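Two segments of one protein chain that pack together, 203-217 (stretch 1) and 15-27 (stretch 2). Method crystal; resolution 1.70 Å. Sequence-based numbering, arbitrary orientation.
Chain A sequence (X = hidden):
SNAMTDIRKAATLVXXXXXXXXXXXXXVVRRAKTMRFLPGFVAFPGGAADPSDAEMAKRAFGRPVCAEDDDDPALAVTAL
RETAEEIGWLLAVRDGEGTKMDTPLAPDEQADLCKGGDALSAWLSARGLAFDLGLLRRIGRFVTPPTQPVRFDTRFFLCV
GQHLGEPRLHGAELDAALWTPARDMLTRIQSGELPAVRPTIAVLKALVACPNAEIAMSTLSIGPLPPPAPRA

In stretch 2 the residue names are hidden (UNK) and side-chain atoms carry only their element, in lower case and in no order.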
# COMPACT_ATOMS: atom_id res chain seq x y z
N VAL A 203 -5.32 11.17 -3.05
CA VAL A 203 -4.08 10.99 -2.27
C VAL A 203 -2.96 11.83 -2.87
O VAL A 203 -2.24 12.51 -2.14
CB VAL A 203 -3.64 9.50 -2.17
CG1 VAL A 203 -2.21 9.36 -1.55
CG2 VAL A 203 -4.66 8.68 -1.37
N LEU A 204 -2.79 11.78 -4.21
CA LEU A 204 -1.74 12.58 -4.87
C LEU A 204 -1.88 14.07 -4.62
O LEU A 204 -0.89 14.72 -4.29
CB LEU A 204 -1.68 12.27 -6.35
CG LEU A 204 -1.39 10.82 -6.70
CD1 LEU A 204 -1.74 10.59 -8.16
CD2 LEU A 204 0.11 10.43 -6.40
N LYS A 205 -3.10 14.60 -4.67
CA LYS A 205 -3.33 16.02 -4.38
C LYS A 205 -2.96 16.34 -2.92
O LYS A 205 -2.37 17.40 -2.66
CB LYS A 205 -4.80 16.42 -4.60
CG LYS A 205 -5.28 16.40 -6.03
CD LYS A 205 -6.77 16.80 -6.07
CE LYS A 205 -7.33 16.79 -7.47
NZ LYS A 205 -8.80 16.59 -7.48
N ALA A 206 -3.27 15.40 -1.97
CA ALA A 206 -2.96 15.60 -0.54
C ALA A 206 -1.46 15.65 -0.37
O ALA A 206 -0.95 16.50 0.33
CB ALA A 206 -3.54 14.46 0.32
N LEU A 207 -0.73 14.73 -1.02
CA LEU A 207 0.74 14.71 -0.98
C LEU A 207 1.37 15.99 -1.60
O LEU A 207 2.33 16.54 -1.05
CB LEU A 207 1.23 13.48 -1.75
CG LEU A 207 0.97 12.12 -1.08
CD1 LEU A 207 1.52 10.99 -1.96
CD2 LEU A 207 1.56 12.08 0.34
N VAL A 208 0.79 16.49 -2.70
CA VAL A 208 1.31 17.72 -3.33
C VAL A 208 1.19 18.93 -2.40
O VAL A 208 2.09 19.79 -2.38
CB VAL A 208 0.66 17.94 -4.73
CG1 VAL A 208 0.97 19.33 -5.32
CG2 VAL A 208 1.10 16.84 -5.70
N ALA A 209 0.08 19.01 -1.62
CA ALA A 209 -0.18 20.12 -0.69
C ALA A 209 0.70 20.04 0.54
O ALA A 209 0.82 21.01 1.28
CB ALA A 209 -1.64 20.11 -0.26
N CYS A 210 1.29 18.88 0.79
CA CYS A 210 2.09 18.62 1.96
C CYS A 210 3.57 18.99 1.80
O CYS A 210 4.19 18.55 0.85
CB CYS A 210 1.94 17.15 2.34
SG CYS A 210 2.46 16.82 4.02
N PRO A 211 4.18 19.75 2.74
CA PRO A 211 5.60 20.13 2.57
C PRO A 211 6.61 19.00 2.60
O PRO A 211 7.58 19.05 1.85
CB PRO A 211 5.85 21.15 3.69
CG PRO A 211 4.78 20.87 4.70
CD PRO A 211 3.58 20.41 3.92
N ASN A 212 6.42 18.00 3.48
CA ASN A 212 7.40 16.92 3.62
C ASN A 212 6.76 15.68 4.23
O ASN A 212 5.57 15.69 4.64
CB ASN A 212 8.67 17.41 4.41
CG ASN A 212 8.32 17.93 5.78
OD1 ASN A 212 7.60 17.28 6.53
ND2 ASN A 212 8.81 19.10 6.15
N ALA A 213 7.50 14.57 4.22
CA ALA A 213 7.02 13.28 4.72
C ALA A 213 6.67 13.33 6.25
O ALA A 213 5.69 12.71 6.68
CB ALA A 213 8.10 12.23 4.44
N GLU A 214 7.48 14.05 7.07
CA GLU A 214 7.14 14.14 8.52
C GLU A 214 5.80 14.83 8.72
O GLU A 214 4.96 14.32 9.47
CB GLU A 214 8.25 14.92 9.24
CG GLU A 214 8.03 15.06 10.74
CD GLU A 214 9.10 15.93 11.37
OE1 GLU A 214 10.23 15.94 10.84
OE2 GLU A 214 8.78 16.65 12.35
N ILE A 215 5.54 15.95 7.98
CA ILE A 215 4.24 16.63 8.11
C ILE A 215 3.12 15.71 7.61
O ILE A 215 2.06 15.67 8.22
CB ILE A 215 4.23 18.05 7.47
CG1 ILE A 215 5.21 19.05 8.20
CG2 ILE A 215 2.82 18.60 7.31
CD1 ILE A 215 4.96 19.23 9.73
N ALA A 216 3.38 14.92 6.51
CA ALA A 216 2.35 14.01 6.05
C ALA A 216 2.00 12.96 7.11
O ALA A 216 0.82 12.64 7.32
CB ALA A 216 2.80 13.32 4.75
N MSE A 217 3.02 12.38 7.79
CA MSE A 217 2.80 11.33 8.78
C MSE A 217 2.07 11.91 10.02
O MSE A 217 1.49 11.13 10.77
CB MSE A 217 4.13 10.66 9.21
CG MSE A 217 4.69 9.75 8.13
SE MSE A 217 3.39 8.26 7.74
CE MSE A 217 3.36 7.41 9.38
N UNK A 15 3.33 4.61 0.07
CA UNK A 15 4.71 4.63 0.61
C UNK A 15 5.38 5.87 0.05
O UNK A 15 5.53 6.02 -1.17
c UNK A 15 4.66 2.08 0.56
c UNK A 15 5.48 3.34 0.21
c UNK A 15 6.85 3.30 0.89
N UNK A 16 5.82 6.75 0.93
CA UNK A 16 6.43 8.02 0.51
C UNK A 16 7.82 8.30 1.01
O UNK A 16 8.31 7.65 1.93
c UNK A 16 5.53 9.33 2.57
c UNK A 16 4.12 9.11 0.40
c UNK A 16 5.52 9.19 1.00
c UNK A 16 4.76 10.64 3.10
N UNK A 17 8.49 9.27 0.38
CA UNK A 17 9.79 9.70 0.88
C UNK A 17 9.95 11.20 0.50
O UNK A 17 9.24 11.70 -0.36
c UNK A 17 13.10 7.68 -4.03
c UNK A 17 10.90 8.84 0.26
n UNK A 17 12.33 8.45 -3.27
n UNK A 17 13.62 6.55 -3.52
n UNK A 17 13.36 8.02 -5.29
c UNK A 17 12.01 8.11 -1.87
c UNK A 17 11.08 9.13 -1.24
N UNK A 18 10.87 11.88 1.16
CA UNK A 18 11.20 13.25 0.76
C UNK A 18 12.09 13.12 -0.46
O UNK A 18 13.09 12.38 -0.41
c UNK A 18 11.95 13.94 1.89
o UNK A 18 9.86 14.76 2.77
o UNK A 18 11.51 14.31 4.18
c UNK A 18 11.05 14.36 3.03
N UNK A 19 11.70 13.76 -1.57
CA UNK A 19 12.37 13.62 -2.85
C UNK A 19 13.10 14.85 -3.34
O UNK A 19 13.34 15.81 -2.57
N UNK A 20 13.45 14.82 -4.62
CA UNK A 20 14.11 15.93 -5.30
C UNK A 20 13.23 17.19 -5.28
O UNK A 20 11.99 17.09 -5.32
c UNK A 20 14.40 15.55 -6.74
N UNK A 21 13.87 18.35 -5.20
CA UNK A 21 13.19 19.66 -5.24
C UNK A 21 12.25 19.85 -4.06
O UNK A 21 11.25 20.57 -4.18
n UNK A 21 14.46 20.20 -7.88
c UNK A 21 12.46 19.88 -6.59
c UNK A 21 13.31 19.58 -7.79
o UNK A 21 12.99 18.73 -8.62
N UNK A 22 12.55 19.17 -2.92
CA UNK A 22 11.72 19.24 -1.70
C UNK A 22 10.25 18.86 -1.97
O UNK A 22 9.33 19.45 -1.39
c UNK A 22 11.86 20.61 -0.98
c UNK A 22 13.26 20.89 -0.44
c UNK A 22 13.36 22.25 0.24
c UNK A 22 14.67 22.44 0.96
n UNK A 22 14.75 21.64 2.21
N UNK A 23 10.02 17.94 -2.92
CA UNK A 23 8.70 17.41 -3.21
C UNK A 23 8.62 15.98 -2.67
O UNK A 23 9.59 15.25 -2.77
c UNK A 23 8.29 18.74 -5.39
o UNK A 23 7.85 19.69 -4.71
o UNK A 23 8.64 18.86 -6.58
c UNK A 23 8.41 17.38 -4.72
N UNK A 24 7.43 15.56 -2.20
CA UNK A 24 7.26 14.18 -1.77
C UNK A 24 7.22 13.29 -3.01
O UNK A 24 6.54 13.60 -4.00
c UNK A 24 6.09 14.84 0.36
c UNK A 24 5.66 12.55 -0.69
c UNK A 24 5.96 14.04 -0.95
c UNK A 24 4.83 14.99 1.25
N UNK A 25 7.87 12.12 -2.92
CA UNK A 25 7.83 11.09 -3.95
C UNK A 25 7.08 9.92 -3.36
O UNK A 25 7.10 9.74 -2.15
c UNK A 25 9.25 10.66 -4.34
c UNK A 25 11.37 11.69 -5.36
o UNK A 25 11.91 12.65 -5.97
o UNK A 25 11.98 10.64 -5.01
c UNK A 25 9.90 11.81 -5.06
N UNK A 26 6.49 9.07 -4.22
CA UNK A 26 5.60 7.98 -3.77
C UNK A 26 5.78 6.78 -4.68
O UNK A 26 6.10 6.98 -5.86
c UNK A 26 3.17 7.48 -3.15
c UNK A 26 4.13 8.51 -3.75
c UNK A 26 3.65 9.00 -5.15
N UNK A 27 5.55 5.54 -4.18
CA UNK A 27 5.67 4.36 -4.99
C UNK A 27 4.33 4.12 -5.68
O UNK A 27 3.27 4.00 -5.03
c UNK A 27 7.46 2.96 -3.72
c UNK A 27 7.59 1.76 -2.79
c UNK A 27 6.01 3.13 -4.13
c UNK A 27 8.35 2.70 -4.98
O HOH W 1 10.20 14.88 6.40
O HOH W 2 6.76 19.31 -0.74
O HOH W 3 5.00 17.33 -2.02

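Position 15 carries three carbons, one bearing the other two, and stays clear of stretch 1: Val 15.

Position 16 has four carbons, forked at the first, with one arm two carbons long, and points toward the helices. One carbon lies 3.7 Å from Ala 216 CB and another 3.9 Å from Leu 207 CD2; this is Ile 16.

Position 17 turns away, with three carbons, a nitrogen, then a carbon carrying two more nitrogens: Arg 17.

At 18, two carbons end in two oxygens, one of them 2.8 Å from Ala 213 N. An amide could not supply both oxygens, so this is Asp 18. The bond, from Ala 213 N to OD1, is nearly straight at 163°, and OD2 takes a proton from water 1, which accepts from N of Glu 214.

Position 19 has no side-chain atoms: Gly 19. An ideal CB here would clash with the side chain of position 25.

One carbon at 20 gives Ala 20, out of reach in the turn. Position 21, two carbons with one oxygen and one nitrogen on the second, is Asn 21.

Four carbons in a row ending in nitrogen make 22 Lys 22. Its side chain stays out of contact, but its backbone O lies 3.7 Å from Pro 211 O, with water 2 near both.

Position 23, two carbons and two oxygens, points away: Asp 23.

Position 24 repeats the pattern of 16, four carbons forked at the first, and is covered most of all. A terminal carbon lies 3.8 Å from Cys 210 CB and 3.5 Å from Asn 212 O, entering the bend between the helices: Ile 24.

Position 25, three carbons with two oxygens on the third, faces away: Glu 25. Its OE1 forms a salt bridge with Arg 17 NE at 2.8 Å.

Position 26 has one carbon carrying two, and a carbon lies 4.0 Å from Leu 204 CD2: Val 26. Position 27, four carbons forked at the second, is Leu 27, out of reach.

The rule is alternation: Ile 16, Ile 24 and Val 26 face the helices, while Arg 17 and Glu 25 pair on the other side. Small Ala 213 and Ala 216 leave room for isoleucine tips. Asn 212 OD1 caps from within, accepting from N of Ile 215; Asp 18 satisfies Ala 213 N from the hairpin, so one helix start is held by both stretches.

Stretch 2 (15-27) VIRDGANKDIEVL
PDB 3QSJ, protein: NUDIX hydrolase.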